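Local coordinates for protein myosin-I heavy chain (Dictyostelium discoideum, PDB 5EJY) that moves along actin as an ATP-driven motor in early phagocytosis and adhesion and carries this MyTH4-FERM module in its tail, at residues V450-Q455 / E493-L498; K465-I470 / S489-Y494. All blocks are in the same frame, centred on the assembly; numbering follows the deposited sequence.

Contact 1. Residues V450-Q455 / E493-L498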
ATOM      1  N   VAL A 450      21.229  -3.209  21.451  1.00 28.63           N
ATOM      2  CA  VAL A 450      20.146  -3.846  22.176  1.00 25.63           C
ATOM      3  C   VAL A 450      19.806  -5.192  21.546  1.00 28.88           C
ATOM      4  O   VAL A 450      19.760  -5.318  20.319  1.00 28.41           O
ATOM      5  CB  VAL A 450      18.909  -2.926  22.229  1.00 29.98           C
ATOM      6  CG1 VAL A 450      17.761  -3.612  22.951  1.00 29.70           C
ATOM      7  CG2 VAL A 450      19.276  -1.609  22.921  1.00 29.48           C
ATOM      8  N   LYS A 451      19.587  -6.200  22.384  1.00 28.31           N
ATOM      9  CA  LYS A 451      19.422  -7.577  21.902  1.00 32.39           C
ATOM     10  C   LYS A 451      17.985  -7.944  21.539  1.00 27.87           C
ATOM     11  O   LYS A 451      17.062  -7.697  22.316  1.00 29.10           O
ATOM     12  CB  LYS A 451      19.911  -8.566  22.967  1.00 29.66           C
ATOM     13  CG  LYS A 451      21.373  -8.427  23.364  1.00 33.57           C
ATOM     14  CD  LYS A 451      21.654  -9.313  24.581  1.00 39.31           C
ATOM     15  CE  LYS A 451      22.960  -8.936  25.268  1.00 45.30           C
ATOM     16  NZ  LYS A 451      24.117  -9.029  24.335  1.00 44.40           N
ATOM     17  N   TYR A 452      17.800  -8.581  20.385  1.00 28.46           N
ATOM     18  CA  TYR A 452      16.498  -9.148  20.038  1.00 24.71           C
ATOM     19  C   TYR A 452      16.088 -10.181  21.075  1.00 29.28           C
ATOM     20  O   TYR A 452      14.898 -10.358  21.352  1.00 28.10           O
ATOM     21  CB  TYR A 452      16.526  -9.802  18.642  1.00 26.46           C
ATOM     22  CG  TYR A 452      16.760  -8.821  17.515  1.00 27.44           C
ATOM     23  CD1 TYR A 452      15.789  -7.886  17.163  1.00 28.46           C
ATOM     24  CD2 TYR A 452      17.948  -8.829  16.798  1.00 25.67           C
ATOM     25  CE1 TYR A 452      16.000  -6.981  16.116  1.00 25.54           C
ATOM     26  CE2 TYR A 452      18.163  -7.932  15.760  1.00 27.84           C
ATOM     27  CZ  TYR A 452      17.186  -7.007  15.428  1.00 25.40           C
ATOM     28  OH  TYR A 452      17.419  -6.109  14.403  1.00 24.85           O
ATOM     29  N   SER A 453      17.073 -10.862  21.658  1.00 30.39           N
ATOM     30  CA  SER A 453      16.779 -11.927  22.616  1.00 32.56           C
ATOM     31  C   SER A 453      16.187 -11.390  23.921  1.00 32.59           C
ATOM     32  O   SER A 453      15.618 -12.142  24.711  1.00 32.27           O
ATOM     33  CB  SER A 453      18.026 -12.774  22.903  1.00 32.30           C
ATOM     34  OG  SER A 453      19.038 -11.990  23.492  1.00 33.97           O
ATOM     35  N   ASN A 454      16.315 -10.089  24.146  1.00 30.60           N
ATOM     36  CA  ASN A 454      15.700  -9.485  25.323  1.00 32.21           C
ATOM     37  C   ASN A 454      14.263  -9.003  25.135  1.00 37.94           C
ATOM     38  O   ASN A 454      13.599  -8.640  26.106  1.00 38.14           O
ATOM     39  CB  ASN A 454      16.589  -8.380  25.887  1.00 32.04           C
ATOM     40  CG  ASN A 454      17.769  -8.944  26.637  1.00 31.37           C
ATOM     41  OD1 ASN A 454      17.688 -10.058  27.158  1.00 33.62           O
ATOM     42  ND2 ASN A 454      18.864  -8.210  26.680  1.00 32.96           N
ATOM     43  N   GLN A 455      13.772  -9.032  23.898  1.00 33.18           N
ATOM     44  CA  GLN A 455      12.419  -8.550  23.626  1.00 36.04           C
ATOM     45  C   GLN A 455      11.348  -9.622  23.811  1.00 43.66           C
ATOM     46  O   GLN A 455      11.584 -10.804  23.557  1.00 42.14           O
ATOM     47  CB  GLN A 455      12.335  -7.943  22.226  1.00 30.21           C
ATOM     48  CG  GLN A 455      13.489  -7.014  21.912  1.00 27.97           C
ATOM     49  CD  GLN A 455      13.733  -6.018  23.033  1.00 30.47           C
ATOM     50  OE1 GLN A 455      12.788  -5.492  23.624  1.00 30.17           O
ATOM     51  NE2 GLN A 455      14.998  -5.765  23.337  1.00 27.86           N
ATOM     52  N   GLU A 493      10.473  -8.993  12.147  1.00 25.91           N
ATOM     53  CA  GLU A 493      11.073  -9.648  10.987  1.00 24.84           C
ATOM     54  C   GLU A 493      12.531 -10.075  11.201  1.00 27.98           C
ATOM     55  O   GLU A 493      12.936 -11.157  10.771  1.00 26.73           O
ATOM     56  CB  GLU A 493      10.972  -8.754   9.748  1.00 28.63           C
ATOM     57  CG  GLU A 493       9.549  -8.464   9.318  1.00 32.40           C
ATOM     58  CD  GLU A 493       8.954  -9.589   8.490  1.00 47.46           C
ATOM     59  OE1 GLU A 493       9.505 -10.713   8.515  1.00 47.65           O
ATOM     60  OE2 GLU A 493       7.943  -9.341   7.800  1.00 51.11           O
ATOM     61  N   TYR A 494      13.335  -9.226  11.834  1.00 23.71           N
ATOM     62  CA  TYR A 494      14.700  -9.648  12.151  1.00 28.00           C
ATOM     63  C   TYR A 494      14.667 -10.820  13.129  1.00 30.06           C
ATOM     64  O   TYR A 494      15.423 -11.778  12.977  1.00 32.46           O
ATOM     65  CB  TYR A 494      15.544  -8.505  12.713  1.00 28.06           C
ATOM     66  CG  TYR A 494      16.110  -7.612  11.639  1.00 25.40           C
ATOM     67  CD1 TYR A 494      17.046  -8.096  10.725  1.00 27.11           C
ATOM     68  CD2 TYR A 494      15.697  -6.295  11.525  1.00 24.04           C
ATOM     69  CE1 TYR A 494      17.560  -7.275   9.723  1.00 27.58           C
ATOM     70  CE2 TYR A 494      16.205  -5.472  10.537  1.00 26.44           C
ATOM     71  CZ  TYR A 494      17.130  -5.967   9.640  1.00 25.08           C
ATOM     72  OH  TYR A 494      17.623  -5.130   8.679  1.00 26.74           O
ATOM     73  N   SER A 495      13.773 -10.756  14.111  1.00 26.39           N
ATOM     74  CA  SER A 495      13.680 -11.824  15.106  1.00 31.04           C
ATOM     75  C   SER A 495      13.331 -13.165  14.457  1.00 37.03           C
ATOM     76  O   SER A 495      13.959 -14.185  14.747  1.00 34.47           O
ATOM     77  CB  SER A 495      12.678 -11.472  16.201  1.00 31.17           C
ATOM     78  OG  SER A 495      13.127 -10.336  16.933  1.00 30.99           O
ATOM     79  N   LEU A 496      12.342 -13.148  13.567  1.00 33.01           N
ATOM     80  CA  LEU A 496      11.909 -14.354  12.870  1.00 35.73           C
ATOM     81  C   LEU A 496      13.027 -14.906  11.990  1.00 39.86           C
ATOM     82  O   LEU A 496      13.327 -16.098  12.029  1.00 42.77           O
ATOM     83  CB  LEU A 496      10.667 -14.063  12.025  1.00 29.86           C
ATOM     84  CG  LEU A 496      10.119 -15.197  11.157  1.00 43.01           C
ATOM     85  CD1 LEU A 496       9.579 -16.317  12.029  1.00 46.55           C
ATOM     86  CD2 LEU A 496       9.037 -14.673  10.225  1.00 44.49           C
ATOM     87  N   TYR A 497      13.636 -14.033  11.189  1.00 34.50           N
ATOM     88  CA  TYR A 497      14.769 -14.428  10.370  1.00 33.21           C
ATOM     89  C   TYR A 497      15.827 -15.129  11.213  1.00 40.45           C
ATOM     90  O   TYR A 497      16.256 -16.232  10.880  1.00 38.13           O
ATOM     91  CB  TYR A 497      15.381 -13.221   9.662  1.00 35.31           C
ATOM     92  CG  TYR A 497      16.644 -13.531   8.893  1.00 35.15           C
ATOM     93  CD1 TYR A 497      16.593 -14.186   7.666  1.00 38.51           C
ATOM     94  CD2 TYR A 497      17.886 -13.159   9.384  1.00 35.92           C
ATOM     95  CE1 TYR A 497      17.750 -14.465   6.963  1.00 35.86           C
ATOM     96  CE2 TYR A 497      19.045 -13.430   8.685  1.00 36.39           C
ATOM     97  CZ  TYR A 497      18.972 -14.086   7.478  1.00 39.43           C
ATOM     98  OH  TYR A 497      20.130 -14.350   6.779  1.00 41.12           O
ATOM     99  N   LEU A 498      16.240 -14.486  12.303  1.00 35.74           N
ATOM    100  CA  LEU A 498      17.286 -15.032  13.166  1.00 40.47           C
ATOM    101  C   LEU A 498      16.876 -16.367  13.790  1.00 41.47           C
ATOM    102  O   LEU A 498      17.692 -17.273  13.941  1.00 43.67           O
ATOM    103  CB  LEU A 498      17.672 -14.021  14.256  1.00 34.93           C
ATOM    104  CG  LEU A 498      18.391 -12.767  13.737  1.00 36.66           C
ATOM    105  CD1 LEU A 498      18.458 -11.658  14.787  1.00 32.84           C
ATOM    106  CD2 LEU A 498      19.784 -13.109  13.236  1.00 37.52           C
TER
HETATM  107  O   HOH W   1      13.009 -10.126  19.506  1.00 42.49           O
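In the last lobe of the FERM domain, which has a PH-like fold, Tyr452 reaches from the turn after strand 445-450 to Tyr494, Ser495 and Leu498 on the C-terminal helix. Its side chain meets all three. With CG anti to its own carbonyl carbon (chi1 -65°), the ring extends from the 3-10 turn to the helix. Tyr452 CZ rests against Tyr494 CB at 3.5 Å, while Tyr452 OH passes 3.4 Å from Tyr494 CD2. The two rings are nearly parallel, at 29°, but slid apart, with centroids separated by 6.0 Å, so they barely overlap, and the phenol end of Tyr452 lies against CB and the CG/CD2 side of Tyr494. Leu498 CD1 lies 3.5 Å from Tyr452 CD2, its side chain crossing the tyrosine at about a right angle, and Ser495 OG comes within 3.6 Å of Tyr452 CD1. The polar ends are served separately: Tyr452 OH bonds to the Asn432 carbonyl, and Tyr494 OH to Ser410. Ser495 OG, bonded to Ile491 O of its own helix, also joins a water 2.6 Å away that reaches Tyr452 O. With an alanine at Tyr452, a gap would probably open against Tyr494 CB and Leu498, and the Asn432 carbonyl would lose its hydroxyl donor. Behind the ring, Gln455 NE2 and Asn454 N approach Lys451 O from opposite faces, which ties the turn together. A C-terminal helix closing one open end of two packed antiparallel sheets, here with this loop against it, marks the PH superfold of the FERM F3 lobe.

Contact 2. Residues K465-I470 / S489-Y494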
ATOM      1  N   LYS A 465       2.425   5.908  19.073  1.00 28.36           N
ATOM      2  CA  LYS A 465       3.563   6.803  18.890  1.00 30.06           C
ATOM      3  C   LYS A 465       4.919   6.245  19.313  1.00 26.58           C
ATOM      4  O   LYS A 465       5.936   6.906  19.146  1.00 24.42           O
ATOM      5  CB  LYS A 465       3.311   8.114  19.639  1.00 32.15           C
ATOM      6  CG  LYS A 465       2.169   8.938  19.053  1.00 36.52           C
ATOM      7  CD  LYS A 465       1.977  10.239  19.810  1.00 36.27           C
ATOM      8  CE  LYS A 465       3.174  11.159  19.647  1.00 42.39           C
ATOM      9  NZ  LYS A 465       3.010  12.424  20.415  1.00 40.75           N
ATOM     10  N   SER A 466       4.948   5.038  19.861  1.00 28.31           N
ATOM     11  CA  SER A 466       6.203   4.534  20.405  1.00 29.13           C
ATOM     12  C   SER A 466       6.279   3.021  20.392  1.00 28.38           C
ATOM     13  O   SER A 466       5.270   2.335  20.230  1.00 26.76           O
ATOM     14  CB  SER A 466       6.371   5.018  21.849  1.00 24.34           C
ATOM     15  OG  SER A 466       5.426   4.370  22.692  1.00 27.64           O
ATOM     16  N   VAL A 467       7.492   2.512  20.566  1.00 26.11           N
ATOM     17  CA  VAL A 467       7.707   1.097  20.828  1.00 23.60           C
ATOM     18  C   VAL A 467       8.581   1.017  22.075  1.00 24.17           C
ATOM     19  O   VAL A 467       9.568   1.737  22.197  1.00 25.95           O
ATOM     20  CB  VAL A 467       8.418   0.383  19.664  1.00 23.58           C
ATOM     21  CG1 VAL A 467       8.607  -1.105  19.981  1.00 24.48           C
ATOM     22  CG2 VAL A 467       7.615   0.550  18.356  1.00 21.83           C
ATOM     23  N   SER A 468       8.212   0.134  22.985  1.00 23.20           N
ATOM     24  CA  SER A 468       8.953  -0.045  24.226  1.00 27.34           C
ATOM     25  C   SER A 468       9.905  -1.229  24.121  1.00 24.63           C
ATOM     26  O   SER A 468       9.488  -2.381  23.993  1.00 29.89           O
ATOM     27  CB  SER A 468       7.975  -0.210  25.384  1.00 26.52           C
ATOM     28  OG  SER A 468       7.356   1.039  25.639  1.00 28.23           O
ATOM     29  N   ILE A 469      11.191  -0.922  24.148  1.00 23.89           N
ATOM     30  CA  ILE A 469      12.218  -1.918  23.913  1.00 27.65           C
ATOM     31  C   ILE A 469      12.938  -2.201  25.224  1.00 30.16           C
ATOM     32  O   ILE A 469      13.270  -1.278  25.960  1.00 25.70           O
ATOM     33  CB  ILE A 469      13.211  -1.401  22.872  1.00 28.34           C
ATOM     34  CG1 ILE A 469      12.511  -1.282  21.506  1.00 31.69           C
ATOM     35  CG2 ILE A 469      14.422  -2.298  22.782  1.00 35.63           C
ATOM     36  CD1 ILE A 469      12.921  -0.036  20.756  1.00 33.00           C
ATOM     37  N   ILE A 470      13.166  -3.476  25.515  1.00 29.28           N
ATOM     38  CA  ILE A 470      13.760  -3.849  26.798  1.00 31.76           C
ATOM     39  C   ILE A 470      15.274  -3.894  26.698  1.00 34.40           C
ATOM     40  O   ILE A 470      15.839  -4.551  25.806  1.00 33.86           O
ATOM     41  CB  ILE A 470      13.244  -5.204  27.287  1.00 31.95           C
ATOM     42  CG1 ILE A 470      11.718  -5.219  27.314  1.00 37.72           C
ATOM     43  CG2 ILE A 470      13.810  -5.533  28.679  1.00 30.67           C
ATOM     44  CD1 ILE A 470      11.124  -4.305  28.343  1.00 35.05           C
ATOM     45  N   SER A 489       7.527  -3.909  12.974  1.00 22.62           N
ATOM     46  CA  SER A 489       7.705  -4.973  11.988  1.00 24.63           C
ATOM     47  C   SER A 489       9.177  -5.314  11.769  1.00 21.26           C
ATOM     48  O   SER A 489       9.515  -6.464  11.520  1.00 23.35           O
ATOM     49  CB  SER A 489       7.001  -4.644  10.651  1.00 25.27           C
ATOM     50  OG  SER A 489       7.610  -3.535  10.021  1.00 26.51           O
ATOM     51  N   LEU A 490      10.059  -4.325  11.871  1.00 19.31           N
ATOM     52  CA  LEU A 490      11.487  -4.609  11.750  1.00 23.02           C
ATOM     53  C   LEU A 490      11.923  -5.526  12.886  1.00 24.64           C
ATOM     54  O   LEU A 490      12.645  -6.495  12.677  1.00 25.86           O
ATOM     55  CB  LEU A 490      12.307  -3.322  11.801  1.00 24.17           C
ATOM     56  CG  LEU A 490      12.282  -2.438  10.555  1.00 23.29           C
ATOM     57  CD1 LEU A 490      13.011  -1.118  10.831  1.00 22.84           C
ATOM     58  CD2 LEU A 490      12.915  -3.185   9.376  1.00 23.19           C
ATOM     59  N   ILE A 491      11.482  -5.222  14.102  1.00 22.49           N
ATOM     60  CA  ILE A 491      11.873  -6.057  15.230  1.00 24.11           C
ATOM     61  C   ILE A 491      11.368  -7.482  15.018  1.00 28.96           C
ATOM     62  O   ILE A 491      12.124  -8.450  15.161  1.00 24.05           O
ATOM     63  CB  ILE A 491      11.378  -5.489  16.562  1.00 26.03           C
ATOM     64  CG1 ILE A 491      12.076  -4.149  16.825  1.00 23.63           C
ATOM     65  CG2 ILE A 491      11.663  -6.491  17.699  1.00 27.25           C
ATOM     66  CD1 ILE A 491      11.594  -3.406  18.085  1.00 27.63           C
ATOM     67  N   LYS A 492      10.098  -7.609  14.641  1.00 24.38           N
ATOM     68  CA  LYS A 492       9.522  -8.928  14.406  1.00 27.46           C
ATOM     69  C   LYS A 492      10.185  -9.686  13.248  1.00 28.27           C
ATOM     70  O   LYS A 492      10.423 -10.893  13.351  1.00 26.94           O
ATOM     71  CB  LYS A 492       8.010  -8.816  14.188  1.00 30.24           C
ATOM     72  CG  LYS A 492       7.272  -8.328  15.439  1.00 37.85           C
ATOM     73  CD  LYS A 492       5.770  -8.312  15.234  1.00 38.76           C
ATOM     74  CE  LYS A 492       5.029  -8.412  16.561  1.00 44.41           C
ATOM     75  NZ  LYS A 492       5.231  -7.217  17.408  1.00 51.43           N
ATOM     76  N   GLU A 493      10.473  -8.993  12.147  1.00 25.91           N
ATOM     77  CA  GLU A 493      11.073  -9.648  10.987  1.00 24.84           C
ATOM     78  C   GLU A 493      12.531 -10.075  11.201  1.00 27.98           C
ATOM     79  O   GLU A 493      12.936 -11.157  10.771  1.00 26.73           O
ATOM     80  CB  GLU A 493      10.972  -8.754   9.748  1.00 28.63           C
ATOM     81  CG  GLU A 493       9.549  -8.464   9.318  1.00 32.40           C
ATOM     82  CD  GLU A 493       8.954  -9.589   8.490  1.00 47.46           C
ATOM     83  OE1 GLU A 493       9.505 -10.713   8.515  1.00 47.65           O
ATOM     84  OE2 GLU A 493       7.943  -9.341   7.800  1.00 51.11           O
ATOM     85  N   TYR A 494      13.335  -9.226  11.834  1.00 23.71           N
ATOM     86  CA  TYR A 494      14.700  -9.648  12.151  1.00 28.00           C
ATOM     87  C   TYR A 494      14.667 -10.820  13.129  1.00 30.06           C
ATOM     88  O   TYR A 494      15.423 -11.778  12.977  1.00 32.46           O
ATOM     89  CB  TYR A 494      15.544  -8.505  12.713  1.00 28.06           C
ATOM     90  CG  TYR A 494      16.110  -7.612  11.639  1.00 25.40           C
ATOM     91  CD1 TYR A 494      17.046  -8.096  10.725  1.00 27.11           C
ATOM     92  CD2 TYR A 494      15.697  -6.295  11.525  1.00 24.04           C
ATOM     93  CE1 TYR A 494      17.560  -7.275   9.723  1.00 27.58           C
ATOM     94  CE2 TYR A 494      16.205  -5.472  10.537  1.00 26.44           C
ATOM     95  CZ  TYR A 494      17.130  -5.967   9.640  1.00 25.08           C
ATOM     96  OH  TYR A 494      17.623  -5.130   8.679  1.00 26.74           O
TER
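Ile491 on the C-terminal helix sends its CD1 methyl toward two side chains of strand 466-470, Val467 and Ile469. The backbones stay well apart, with Ile469 CA and Ile491 CA separated by 9.6 Å, so the gap is bridged entirely by side chains. Ile491 manages this by stretching out: CG1 sits anti to its carbonyl carbon, and CD1 then continues in an extended chain (chi2 176°), which puts the terminal methyl at the far end of the side chain. That one methyl lies 4.1 Å from Ile469 CG1 and 4.2 Å from Val467 CG1. The strand residues are two apart, and Val467 CG1 and Ile469 CG1 are themselves 4.2 Å from each other. Ile491 CD1 therefore rests against the shoulder between them. Val467 faces the helix directly, with CG1 anti to its backbone N, and this is the branch that meets Ile491. Ile469 leaves its backbone less directly, and its CG1 methylene is what reaches Ile491 CD1; its side chain crosses that of Ile491 at a slant. A second torsion of 140° turns Ile469 CD1 off the fully extended line, and CG1 remains the carbon nearest to Ile491. Ser468, between the two, has its CB turned away from the helix. Beyond these segments, Val467 packs on Val484, Leu487 and Val488 one and two turns earlier in the helix, and Leu431 of strand 426-432 also touches Ile491. All three partners are buried and purely aliphatic. What holds them is dispersion and exclusion of water, forces without direction, so the fit of the three side chains probably matters more here than any bond direction.

Running from the N terminus, the chain passes the loop 450-455, then strand 466-470, and finally enters helix 484-499, where both contacts end. Contact 1 closes the longer excursion, with 37 residues between its segments; contact 2, with 18, nests inside it, and the two overlap at Glu493 and Tyr494. Their centres are 9 Å apart, and they meet directly: Gln455 OE1 lies 2.8 Å from Ile470 N, a probable hydrogen bond from the loop to the strand. Together they fasten the exit of the four-stranded sheet and the middle strand of the three-stranded sheet to successive turns of one C-terminal helix.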